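Local coordinates for periplasmic divalent cation tolerance protein (Xylella fastidiosa, PDB 2NUH), which is of unknown function but belongs to the CutA family, to which divalent cation tolerance and, tentatively, copper ion binding are ascribed, at residues 3-8 / 88-93; 11-16 / 78-83; 23-28 / 68-73; 33-38 / 59-64. All coordinates share one frame; numbering follows the deposited sequence.

The four contacts tie together one GlnB-like fold, an antiparallel sheet with helices 15-27 and 67-77 packed on it. Contact 1 closes the widest loop, between the first strand 5-12 and the edge strand 86-89; contacts 2, 3 and 4 follow inside it, each enclosed by the one before. Contacts 1 and 4 share the sheet through neighbouring strands 5-12 and 50-63, their centres about 11 Å apart. Contacts 3 and 4, about 10 Å between centres, join helix layer to sheet where L25 meets I60. Contacts 1 and 2 have centres about 23 Å apart, on opposite sides of the chain's centre. Together they join first strand, helix layer and later strands into one unit.

Contact 1. Residues 3-8 / 88-93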
loop_
_atom_site.group_PDB
_atom_site.type_symbol
_atom_site.label_atom_id
_atom_site.label_comp_id
_atom_site.label_asym_id
_atom_site.label_seq_id
_atom_site.Cartn_x
_atom_site.Cartn_y
_atom_site.Cartn_z
ATOM N N SER A 3 -5.142 12.960 -12.051
ATOM C CA SER A 3 -3.672 13.027 -11.844
ATOM C C SER A 3 -3.086 11.644 -12.046
ATOM O O SER A 3 -3.816 10.648 -12.111
ATOM C CB SER A 3 -3.347 13.508 -10.426
ATOM O OG SER A 3 -3.230 12.406 -9.538
ATOM N N ASP A 4 -1.764 11.582 -12.135
ATOM C CA ASP A 4 -1.096 10.299 -12.228
ATOM C C ASP A 4 -0.637 9.720 -10.887
ATOM O O ASP A 4 0.074 8.733 -10.849
ATOM C CB ASP A 4 -0.217 10.076 -13.489
ATOM C CG ASP A 4 -1.039 9.648 -14.733
ATOM O OD1 ASP A 4 -0.424 9.398 -15.795
ATOM O OD2 ASP A 4 -2.287 9.566 -14.652
ATOM N N VAL A 5 -1.078 10.336 -9.794
ATOM C CA VAL A 5 -0.844 9.782 -8.471
ATOM C C VAL A 5 -1.911 8.727 -8.171
ATOM O O VAL A 5 -3.083 8.881 -8.519
ATOM C CB VAL A 5 -0.809 10.884 -7.392
ATOM C CG1 VAL A 5 -0.860 10.278 -5.999
ATOM C CG2 VAL A 5 0.445 11.722 -7.560
ATOM N N TYR A 6 -1.468 7.638 -7.553
ATOM C CA TYR A 6 -2.350 6.571 -7.142
ATOM C C TYR A 6 -2.173 6.278 -5.680
ATOM O O TYR A 6 -1.066 6.336 -5.157
ATOM C CB TYR A 6 -2.026 5.302 -7.925
ATOM C CG TYR A 6 -2.625 5.342 -9.303
ATOM C CD1 TYR A 6 -3.755 4.603 -9.608
ATOM C CD2 TYR A 6 -2.082 6.153 -10.293
ATOM C CE1 TYR A 6 -4.321 4.651 -10.876
ATOM C CE2 TYR A 6 -2.647 6.215 -11.546
ATOM C CZ TYR A 6 -3.759 5.462 -11.833
ATOM O OH TYR A 6 -4.323 5.529 -13.088
ATOM N N LEU A 7 -3.285 5.955 -5.037
ATOM C CA LEU A 7 -3.289 5.538 -3.657
ATOM C C LEU A 7 -3.553 4.049 -3.680
ATOM O O LEU A 7 -4.580 3.612 -4.198
ATOM C CB LEU A 7 -4.420 6.251 -2.911
ATOM C CG LEU A 7 -4.638 6.090 -1.409
ATOM C CD1 LEU A 7 -3.376 6.354 -0.621
ATOM C CD2 LEU A 7 -5.728 7.041 -0.981
ATOM N N ILE A 8 -2.627 3.269 -3.139
ATOM C CA ILE A 8 -2.824 1.826 -3.075
ATOM C C ILE A 8 -3.168 1.443 -1.662
ATOM O O ILE A 8 -2.472 1.829 -0.734
ATOM C CB ILE A 8 -1.557 1.064 -3.490
ATOM C CG1 ILE A 8 -1.142 1.473 -4.904
ATOM C CG2 ILE A 8 -1.783 -0.446 -3.404
ATOM C CD1 ILE A 8 0.229 0.957 -5.288
ATOM N N VAL A 88 -6.309 3.329 -6.328
ATOM C CA VAL A 88 -7.312 4.297 -6.696
ATOM C C VAL A 88 -6.570 5.496 -7.268
ATOM O O VAL A 88 -5.601 5.977 -6.684
ATOM C CB VAL A 88 -8.132 4.703 -5.474
ATOM C CG1 VAL A 88 -9.088 5.793 -5.840
ATOM C CG2 VAL A 88 -8.873 3.512 -4.909
ATOM N N GLN A 89 -7.011 5.949 -8.432
ATOM C CA GLN A 89 -6.440 7.136 -9.042
ATOM C C GLN A 89 -6.838 8.386 -8.271
ATOM O O GLN A 89 -8.008 8.581 -7.945
ATOM C CB GLN A 89 -6.902 7.266 -10.490
ATOM C CG GLN A 89 -6.157 8.358 -11.243
ATOM C CD GLN A 89 -6.518 8.424 -12.703
ATOM O OE1 GLN A 89 -5.755 8.954 -13.510
ATOM N NE2 GLN A 89 -7.677 7.880 -13.060
ATOM N N VAL A 90 -5.857 9.232 -7.986
ATOM C CA VAL A 90 -6.125 10.536 -7.400
ATOM C C VAL A 90 -6.654 11.449 -8.493
ATOM O O VAL A 90 -6.046 11.574 -9.554
ATOM C CB VAL A 90 -4.859 11.105 -6.739
ATOM C CG1 VAL A 90 -5.001 12.590 -6.421
ATOM C CG2 VAL A 90 -4.556 10.316 -5.476
ATOM N N SER A 91 -7.806 12.056 -8.243
ATOM C CA SER A 91 -8.430 12.927 -9.228
ATOM C C SER A 91 -7.686 14.249 -9.284
ATOM O O SER A 91 -7.338 14.742 -10.352
ATOM C CB SER A 91 -9.886 13.156 -8.845
ATOM O OG SER A 91 -10.599 11.932 -8.775
ATOM N N VAL A 92 -7.454 14.828 -8.114
ATOM C CA VAL A 92 -6.762 16.102 -8.020
ATOM C C VAL A 92 -6.068 16.176 -6.679
ATOM O O VAL A 92 -6.362 15.424 -5.761
ATOM C CB VAL A 92 -7.715 17.298 -8.252
ATOM C CG1 VAL A 92 -8.769 17.373 -7.165
ATOM C CG2 VAL A 92 -6.929 18.604 -8.374
ATOM N N GLY A 93 -5.118 17.079 -6.571
ATOM C CA GLY A 93 -4.393 17.204 -5.340
ATOM C C GLY A 93 -3.648 18.496 -5.303
ATOM O O GLY A 93 -3.551 19.206 -6.306
#
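An antiparallel pairing of the first strand, 5-12, with strand 86-89 makes this contact, and it carries on past the strand end through V90 to S91. L7 and V88 form a hydrogen-bonded pair: L7 N donates to V88 O at 2.8 Å and V88 N to L7 O, both close to straight and both in the plane of the accepting carbonyl. Y6 faces Q89 as a non-hydrogen-bonded pair, and V90 N then donates to V5 O, with 167° at the hydrogen.

Beyond it, V90 O takes two donors from S3. The backbone S3 N reaches it in the carbonyl plane at 3.0 Å, whereas S3 OG comes in from above that plane at 2.9 Å. The same OG accepts from V5 N at 3.0 Å, an ST turn, so the hydroxyl links the turn to the loop opposite.

On the Y6-Q89 face, the tyrosine ring is laid against Q89, whose CA stands over the ring 4.0 Å from its centroid in a CH-pi contact. Q89 CG is anti to its backbone N (chi1 -171°), and the extended chain runs obliquely across the ring toward the phenol end. V5 and V90 lie side by side, with V5 CG1 3.7 Å from V90 CG2, and both touch L98 of helix 95-105. Because strand 5-12 also bonds to strand 50-63 through Y6 and I8, the pairing adds an outer strand to the antiparallel sheet of the GlnB-like CutA fold.

Contact 2. Residues 11-16 / 78-83; sequences TCPDLP and HPYRLP
The backbones stay well apart, T11 CA and P83 CA being 7.0 Å from each other, so side chains join the end of strand 5-12 to the loop after helix 67-77, one of them bonding to a backbone carbonyl. This is a strand-to-helix connection of the GlnB-like fold, D14 taking the N-cap position of helix 15-27.

The H78 imidazole spans the gap. Its NE2 donates to T11 O at 2.7 Å, in the ring plane but bent, with 134° at the hydrogen. The other ring nitrogen, ND1, accepts from Y80 N at 3.0 Å, also in plane. Bonds at both nitrogens fix the rotation of the ring and are consistent with a neutral imidazole protonated on NE2. P83 CB sits over the centre of one ring face.

P13 fills the angle between P79 and Y80: the two proline rings cross obliquely, with P13 CG 3.6 Å from P79 CG, while P13 CD meets Y80 CE1 tip to tip. Y80 CG is anti to the carbonyl carbon (chi1 -58°), carrying the phenol toward the strand. Its hydroxyl and T11 OG1 both hydrogen-bond to E55 on strand 50-63, and Y80 OH rests 3.5 Å from P13 CB.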
loop_
_atom_site.group_PDB
_atom_site.type_symbol
_atom_site.label_atom_id
_atom_site.label_comp_id
_atom_site.label_asym_id
_atom_site.label_seq_id
_atom_site.Cartn_x
_atom_site.Cartn_y
_atom_site.Cartn_z
ATOM N N THR A 11 -3.333 -4.369 3.257
ATOM C CA THR A 11 -3.299 -4.592 4.687
ATOM C C THR A 11 -2.211 -5.583 4.978
ATOM O O THR A 11 -1.841 -6.371 4.105
ATOM C CB THR A 11 -4.613 -5.153 5.237
ATOM O OG1 THR A 11 -4.893 -6.404 4.608
ATOM C CG2 THR A 11 -5.753 -4.211 4.990
ATOM N N CYS A 12 -1.687 -5.544 6.188
ATOM C CA CYS A 12 -0.743 -6.569 6.606
ATOM C C CYS A 12 -1.081 -6.990 8.004
ATOM O O CYS A 12 -1.778 -6.283 8.719
ATOM C CB CYS A 12 0.718 -6.130 6.584
ATOM S SG CYS A 12 0.985 -4.497 7.171
ATOM N N PRO A 13 -0.596 -8.164 8.399
ATOM C CA PRO A 13 -1.031 -8.728 9.665
ATOM C C PRO A 13 -0.460 -8.046 10.895
ATOM O O PRO A 13 -1.039 -8.165 11.980
ATOM C CB PRO A 13 -0.536 -10.169 9.598
ATOM C CG PRO A 13 0.611 -10.138 8.650
ATOM C CD PRO A 13 0.300 -9.064 7.652
ATOM N N ASP A 14 0.675 -7.369 10.764
ATOM C CA ASP A 14 1.263 -6.779 11.956
ATOM C C ASP A 14 2.226 -5.667 11.671
ATOM O O ASP A 14 2.433 -5.301 10.520
ATOM C CB ASP A 14 1.977 -7.853 12.762
ATOM C CG ASP A 14 3.114 -8.503 12.002
ATOM O OD1 ASP A 14 3.549 -8.010 10.930
ATOM O OD2 ASP A 14 3.592 -9.532 12.500
ATOM N N LEU A 15 2.829 -5.137 12.729
ATOM C CA LEU A 15 3.704 -3.990 12.579
ATOM C C LEU A 15 4.997 -4.276 11.809
ATOM O O LEU A 15 5.362 -3.473 10.973
ATOM C CB LEU A 15 3.958 -3.263 13.914
ATOM C CG LEU A 15 2.717 -2.618 14.562
ATOM C CD1 LEU A 15 2.997 -2.231 16.010
ATOM C CD2 LEU A 15 2.166 -1.423 13.783
ATOM N N PRO A 16 5.700 -5.400 12.076
ATOM C CA PRO A 16 6.890 -5.585 11.258
ATOM C C PRO A 16 6.585 -5.676 9.782
ATOM O O PRO A 16 7.290 -5.079 8.985
ATOM C CB PRO A 16 7.478 -6.908 11.769
ATOM C CG PRO A 16 6.958 -7.006 13.146
ATOM C CD PRO A 16 5.574 -6.472 13.077
ATOM N N HIS A 78 5.168 -9.653 1.255
ATOM C CA HIS A 78 3.970 -9.784 2.052
ATOM C C HIS A 78 3.848 -11.128 2.731
ATOM O O HIS A 78 4.123 -12.147 2.117
ATOM C CB HIS A 78 2.751 -9.570 1.188
ATOM C CG HIS A 78 1.643 -8.912 1.925
ATOM N ND1 HIS A 78 0.870 -9.581 2.841
ATOM C CD2 HIS A 78 1.216 -7.629 1.922
ATOM C CE1 HIS A 78 -0.012 -8.739 3.359
ATOM N NE2 HIS A 78 0.176 -7.552 2.815
ATOM N N PRO A 79 3.434 -11.140 4.005
ATOM C CA PRO A 79 3.114 -12.403 4.648
ATOM C C PRO A 79 2.019 -13.181 3.965
ATOM O O PRO A 79 2.014 -14.403 4.007
ATOM C CB PRO A 79 2.601 -11.968 6.021
ATOM C CG PRO A 79 3.322 -10.715 6.284
ATOM C CD PRO A 79 3.370 -10.016 4.957
ATOM N N TYR A 80 1.058 -12.483 3.372
ATOM C CA TYR A 80 -0.074 -13.172 2.792
ATOM C C TYR A 80 0.229 -13.637 1.388
ATOM O O TYR A 80 0.891 -12.941 0.620
ATOM C CB TYR A 80 -1.299 -12.273 2.694
ATOM C CG TYR A 80 -1.797 -11.668 3.982
ATOM C CD1 TYR A 80 -1.467 -12.193 5.223
ATOM C CD2 TYR A 80 -2.629 -10.564 3.935
ATOM C CE1 TYR A 80 -1.947 -11.616 6.383
ATOM C CE2 TYR A 80 -3.118 -9.983 5.083
ATOM C CZ TYR A 80 -2.769 -10.508 6.303
ATOM O OH TYR A 80 -3.259 -9.918 7.442
ATOM N N ARG A 81 -0.307 -14.803 1.057
ATOM C CA ARG A 81 -0.225 -15.316 -0.297
ATOM C C ARG A 81 -0.982 -14.427 -1.266
ATOM O O ARG A 81 -0.556 -14.237 -2.396
ATOM C CB ARG A 81 -0.756 -16.750 -0.349
ATOM C CG ARG A 81 -0.744 -17.379 -1.740
ATOM C CD ARG A 81 -0.780 -18.908 -1.698
ATOM N NE ARG A 81 -1.203 -19.462 -2.985
ATOM C CZ ARG A 81 -0.766 -20.608 -3.506
ATOM N NH1 ARG A 81 0.136 -21.346 -2.871
ATOM N NH2 ARG A 81 -1.226 -21.008 -4.687
ATOM N N LEU A 82 -2.116 -13.896 -0.823
ATOM C CA LEU A 82 -2.909 -13.048 -1.681
ATOM C C LEU A 82 -3.259 -11.788 -0.907
ATOM O O LEU A 82 -4.288 -11.731 -0.242
ATOM C CB LEU A 82 -4.172 -13.779 -2.125
ATOM C CG LEU A 82 -5.082 -12.975 -3.056
ATOM C CD1 LEU A 82 -4.316 -12.458 -4.255
ATOM C CD2 LEU A 82 -6.258 -13.827 -3.487
ATOM N N PRO A 83 -2.386 -10.781 -0.965
ATOM C CA PRO A 83 -2.688 -9.576 -0.216
ATOM C C PRO A 83 -3.645 -8.663 -0.939
ATOM O O PRO A 83 -3.777 -8.708 -2.156
ATOM C CB PRO A 83 -1.335 -8.887 -0.089
ATOM C CG PRO A 83 -0.541 -9.368 -1.240
ATOM C CD PRO A 83 -1.098 -10.699 -1.676
#

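Contact 3. Residues 23-28 / 68-73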
loop_
_atom_site.group_PDB
_atom_site.type_symbol
_atom_site.label_atom_id
_atom_site.label_comp_id
_atom_site.label_asym_id
_atom_site.label_seq_id
_atom_site.Cartn_x
_atom_site.Cartn_y
_atom_site.Cartn_z
ATOM N N ARG A 23 9.016 0.640 4.501
ATOM C CA ARG A 23 10.391 1.057 4.331
ATOM C C ARG A 23 10.911 0.661 2.965
ATOM O O ARG A 23 11.556 1.459 2.288
ATOM C CB ARG A 23 11.280 0.470 5.424
ATOM C CG ARG A 23 11.033 1.031 6.809
ATOM C CD ARG A 23 12.062 0.475 7.813
ATOM N NE ARG A 23 13.430 0.513 7.278
ATOM C CZ ARG A 23 14.123 -0.559 6.893
ATOM N NH1 ARG A 23 15.355 -0.431 6.412
ATOM N NH2 ARG A 23 13.596 -1.768 6.994
ATOM N N VAL A 24 10.625 -0.565 2.549
ATOM C CA VAL A 24 11.165 -1.032 1.275
ATOM C C VAL A 24 10.565 -0.280 0.100
ATOM O O VAL A 24 11.264 0.120 -0.807
ATOM C CB VAL A 24 10.998 -2.542 1.086
ATOM C CG1 VAL A 24 11.338 -2.942 -0.348
ATOM C CG2 VAL A 24 11.911 -3.272 2.057
ATOM N N LEU A 25 9.251 -0.079 0.121
ATOM C CA LEU A 25 8.639 0.622 -0.999
ATOM C C LEU A 25 9.184 2.037 -1.141
ATOM O O LEU A 25 9.374 2.510 -2.255
ATOM C CB LEU A 25 7.124 0.672 -0.848
ATOM C CG LEU A 25 6.422 -0.672 -1.044
ATOM C CD1 LEU A 25 4.911 -0.479 -0.952
ATOM C CD2 LEU A 25 6.797 -1.302 -2.381
ATOM N N VAL A 26 9.422 2.702 -0.015
ATOM C CA VAL A 26 9.963 4.057 -0.055
ATOM C C VAL A 26 11.440 4.007 -0.438
ATOM O O VAL A 26 11.880 4.759 -1.303
ATOM C CB VAL A 26 9.760 4.791 1.285
ATOM C CG1 VAL A 26 10.479 6.140 1.283
ATOM C CG2 VAL A 26 8.278 4.984 1.555
ATOM N N GLN A 27 12.188 3.084 0.158
ATOM C CA GLN A 27 13.618 3.005 -0.111
ATOM C C GLN A 27 13.878 2.725 -1.567
ATOM O O GLN A 27 14.795 3.293 -2.162
ATOM C CB GLN A 27 14.232 1.872 0.689
ATOM C CG GLN A 27 14.556 2.244 2.079
ATOM C CD GLN A 27 14.796 1.041 2.953
ATOM O OE1 GLN A 27 14.410 -0.084 2.614
ATOM N NE2 GLN A 27 15.435 1.268 4.090
ATOM N N GLU A 28 13.071 1.836 -2.133
ATOM C CA GLU A 28 13.242 1.453 -3.524
ATOM C C GLU A 28 12.559 2.378 -4.501
ATOM O O GLU A 28 12.481 2.086 -5.692
ATOM C CB GLU A 28 12.793 0.018 -3.743
ATOM C CG GLU A 28 13.642 -0.935 -2.939
ATOM C CD GLU A 28 13.262 -2.369 -3.098
ATOM O OE1 GLU A 28 12.288 -2.682 -3.823
ATOM O OE2 GLU A 28 13.948 -3.195 -2.461
ATOM N N ASN A 68 2.365 -0.821 -10.662
ATOM C CA ASN A 68 2.553 -2.251 -10.785
ATOM C C ASN A 68 3.749 -2.699 -9.990
ATOM O O ASN A 68 3.688 -3.719 -9.330
ATOM C CB ASN A 68 2.742 -2.648 -12.237
ATOM C CG ASN A 68 1.499 -2.452 -13.049
ATOM O OD1 ASN A 68 0.452 -2.061 -12.528
ATOM N ND2 ASN A 68 1.603 -2.698 -14.343
ATOM N N ALA A 69 4.837 -1.940 -10.058
ATOM C CA ALA A 69 6.035 -2.319 -9.325
ATOM C C ALA A 69 5.805 -2.285 -7.822
ATOM O O ALA A 69 6.292 -3.133 -7.084
ATOM C CB ALA A 69 7.189 -1.419 -9.694
ATOM N N ALA A 70 5.070 -1.285 -7.358
ATOM C CA ALA A 70 4.784 -1.189 -5.940
ATOM C C ALA A 70 3.945 -2.390 -5.506
ATOM O O ALA A 70 4.171 -2.977 -4.447
ATOM C CB ALA A 70 4.057 0.108 -5.636
ATOM N N ILE A 71 2.968 -2.749 -6.333
ATOM C CA ILE A 71 2.111 -3.867 -5.986
ATOM C C ILE A 71 2.878 -5.177 -5.985
ATOM O O ILE A 71 2.709 -6.000 -5.086
ATOM C CB ILE A 71 0.898 -3.960 -6.914
ATOM C CG1 ILE A 71 -0.071 -2.812 -6.581
ATOM C CG2 ILE A 71 0.192 -5.324 -6.741
ATOM C CD1 ILE A 71 -1.253 -2.665 -7.550
ATOM N N THR A 72 3.738 -5.373 -6.977
ATOM C CA THR A 72 4.420 -6.643 -7.046
ATOM C C THR A 72 5.477 -6.714 -5.959
ATOM O O THR A 72 5.671 -7.768 -5.354
ATOM C CB THR A 72 5.030 -6.917 -8.437
ATOM O OG1 THR A 72 6.022 -5.943 -8.724
ATOM C CG2 THR A 72 3.980 -6.829 -9.507
ATOM N N ARG A 73 6.147 -5.600 -5.671
ATOM C CA ARG A 73 7.119 -5.625 -4.582
ATOM C C ARG A 73 6.426 -5.820 -3.239
ATOM O O ARG A 73 6.900 -6.556 -2.376
ATOM C CB ARG A 73 7.943 -4.345 -4.572
ATOM C CG ARG A 73 9.116 -4.370 -3.615
ATOM C CD ARG A 73 10.143 -5.417 -4.017
ATOM N NE ARG A 73 11.351 -5.208 -3.231
ATOM C CZ ARG A 73 11.932 -6.127 -2.479
ATOM N NH1 ARG A 73 13.007 -5.786 -1.781
ATOM N NH2 ARG A 73 11.461 -7.370 -2.439
#
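E28 OE1 is held by one hydrogen bond, from R73 NE at 2.8 Å, and E28 OE2 by a second, from R73 NH1 at the same distance, so that one arginine grips the carboxylate side-on with two nitrogens. Each oxygen uses its syn lone pair, the N-H...O angles are 162° and 163°, and the carboxylate and guanidinium planes are only 10° apart, so this is a nearly flat, bidentate salt bridge.

Torsions bring the groups together. E28, the first residue to leave the helical conformation after helix 15-27, has CG anti to its carbonyl carbon and a chain extended beyond it. R73 starts with CG anti to the backbone N, then bends at chi2 and meets the glutamate chain nearly at a right angle. V24 CG1 lies 3.6 Å from R73 NH1, placing a methyl group beside the charged pair.

Nearer the sheet, L25 and R73 slide past each other in opposite directions, with L25 CD2 3.9 Å from R73 CB and 3.7 Å from A70 O. The short helix axes come within 10.5 Å and run mostly antiparallel, while A70 also packs on I8 of strand 5-12. The chemistry thus divides into an apolar inner side and a paired-charge outer side, where the close opposite charges would probably favour an ionised carboxylate and the salt bridge joins the residue just after helix 15-27 to helix 67-77.

Contact 4. Residues 33-38 / 59-64; sequences CVTQLP and LIKTNA
K61 and T35 cross obliquely on one face of the sheet, while V34 and I60 lie side by side on the other. The lysine chain bends at chi2 (76°) and chi3 (78°), turning back toward L59 and across to strand 33-38, so that NZ comes to T35 OG1 at 2.7 Å. Threonine presents that hydroxyl with OG1 anti to the carbonyl carbon. The ammonium also donates to L59 O at 3.2 Å, from above the carbonyl plane, whereas T35 N reaches the same oxygen in its plane; L59 O therefore accepts twice. C33 SG lies 3.7 Å from K61 CE, beside the end of the lysine chain.

On the opposite face I60 CG1 lies against both methyls of V34, 3.9 Å from V34 CG1 and equally far from V34 CG2, and both residues point the same way toward the helix layer, where V34 touches S22.

The backbone keeps these side chains in register. K61 N donates to C33 O at 2.9 Å, nearly along the C=O axis, and T35 and L59 exchange both their N-H...O bonds. With I60 bonded to I8 of strand 5-12, strand 50-63 is central, flanked on both edges, as in the antiparallel sheet of the ferredoxin-like, GlnB-like fold.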
loop_
_atom_site.group_PDB
_atom_site.type_symbol
_atom_site.label_atom_id
_atom_site.label_comp_id
_atom_site.label_asym_id
_atom_site.label_seq_id
_atom_site.Cartn_x
_atom_site.Cartn_y
_atom_site.Cartn_z
ATOM N N CYS A 33 5.476 7.583 -0.183
ATOM C CA CYS A 33 5.190 7.486 1.232
ATOM C C CYS A 33 4.205 6.370 1.440
ATOM O O CYS A 33 3.443 6.017 0.545
ATOM C CB CYS A 33 4.692 8.832 1.791
ATOM S SG CYS A 33 3.624 8.834 3.274
ATOM N N VAL A 34 4.259 5.788 2.626
ATOM C CA VAL A 34 3.294 4.770 2.993
ATOM C C VAL A 34 2.795 5.091 4.376
ATOM O O VAL A 34 3.601 5.314 5.291
ATOM C CB VAL A 34 3.914 3.367 3.002
ATOM C CG1 VAL A 34 2.886 2.352 3.473
ATOM C CG2 VAL A 34 4.427 3.000 1.612
ATOM N N THR A 35 1.474 5.149 4.530
ATOM C CA THR A 35 0.886 5.383 5.829
ATOM C C THR A 35 0.273 4.104 6.344
ATOM O O THR A 35 -0.431 3.402 5.620
ATOM C CB THR A 35 -0.172 6.480 5.730
ATOM O OG1 THR A 35 0.472 7.679 5.283
ATOM C CG2 THR A 35 -0.846 6.740 7.072
ATOM N N GLN A 36 0.551 3.811 7.604
ATOM C CA GLN A 36 -0.002 2.655 8.268
ATOM C C GLN A 36 -1.040 3.132 9.239
ATOM O O GLN A 36 -0.814 4.097 9.976
ATOM C CB GLN A 36 1.045 1.994 9.136
ATOM C CG GLN A 36 2.282 1.517 8.509
ATOM C CD GLN A 36 3.328 1.275 9.573
ATOM O OE1 GLN A 36 3.055 0.683 10.635
ATOM N NE2 GLN A 36 4.523 1.758 9.317
ATOM N N LEU A 37 -2.154 2.421 9.266
ATOM C CA LEU A 37 -3.214 2.672 10.219
ATOM C C LEU A 37 -3.368 1.392 11.033
ATOM O O LEU A 37 -3.815 0.374 10.517
ATOM C CB LEU A 37 -4.508 3.052 9.491
ATOM C CG LEU A 37 -4.449 4.072 8.334
ATOM C CD1 LEU A 37 -5.778 4.218 7.595
ATOM C CD2 LEU A 37 -4.007 5.422 8.829
ATOM N N PRO A 38 -2.942 1.418 12.299
ATOM C CA PRO A 38 -2.968 0.195 13.074
ATOM C C PRO A 38 -4.345 -0.087 13.674
ATOM O O PRO A 38 -5.236 0.753 13.633
ATOM C CB PRO A 38 -1.920 0.456 14.178
ATOM C CG PRO A 38 -1.310 1.801 13.862
ATOM C CD PRO A 38 -2.363 2.520 13.082
ATOM N N LEU A 59 -1.746 2.674 3.303
ATOM C CA LEU A 59 -2.104 3.610 2.256
ATOM C C LEU A 59 -0.801 3.991 1.605
ATOM O O LEU A 59 0.022 4.684 2.193
ATOM C CB LEU A 59 -2.781 4.865 2.816
ATOM C CG LEU A 59 -4.147 4.750 3.470
ATOM C CD1 LEU A 59 -4.522 6.091 4.046
ATOM C CD2 LEU A 59 -5.177 4.332 2.460
ATOM N N ILE A 60 -0.616 3.514 0.391
ATOM C CA ILE A 60 0.642 3.672 -0.311
ATOM C C ILE A 60 0.455 4.728 -1.368
ATOM O O ILE A 60 -0.432 4.611 -2.201
ATOM C CB ILE A 60 1.031 2.353 -0.960
ATOM C CG1 ILE A 60 1.270 1.315 0.122
ATOM C CG2 ILE A 60 2.285 2.508 -1.791
ATOM C CD1 ILE A 60 1.090 -0.106 -0.361
ATOM N N LYS A 61 1.294 5.760 -1.345
ATOM C CA LYS A 61 1.161 6.841 -2.310
ATOM C C LYS A 61 2.230 6.668 -3.369
ATOM O O LYS A 61 3.412 6.643 -3.074
ATOM C CB LYS A 61 1.326 8.196 -1.627
ATOM C CG LYS A 61 0.049 8.786 -1.041
ATOM C CD LYS A 61 -0.363 8.135 0.254
ATOM C CE LYS A 61 0.457 8.637 1.421
ATOM N NZ LYS A 61 0.130 7.883 2.647
ATOM N N THR A 62 1.810 6.557 -4.614
ATOM C CA THR A 62 2.754 6.317 -5.679
ATOM C C THR A 62 2.214 6.980 -6.930
ATOM O O THR A 62 1.295 7.780 -6.849
ATOM C CB THR A 62 3.016 4.799 -5.849
ATOM O OG1 THR A 62 4.081 4.594 -6.788
ATOM C CG2 THR A 62 1.771 4.052 -6.280
ATOM N N ASN A 63 2.785 6.672 -8.080
ATOM C CA ASN A 63 2.244 7.190 -9.319
ATOM C C ASN A 63 2.011 6.080 -10.318
ATOM O O ASN A 63 2.378 4.934 -10.074
ATOM C CB ASN A 63 3.124 8.318 -9.889
ATOM C CG ASN A 63 4.499 7.850 -10.303
ATOM O OD1 ASN A 63 4.758 6.652 -10.374
ATOM N ND2 ASN A 63 5.395 8.793 -10.579
ATOM N N ALA A 64 1.405 6.426 -11.444
ATOM C CA ALA A 64 0.965 5.446 -12.411
ATOM C C ALA A 64 2.113 4.571 -12.847
ATOM O O ALA A 64 1.954 3.364 -12.966
ATOM C CB ALA A 64 0.351 6.136 -13.629
#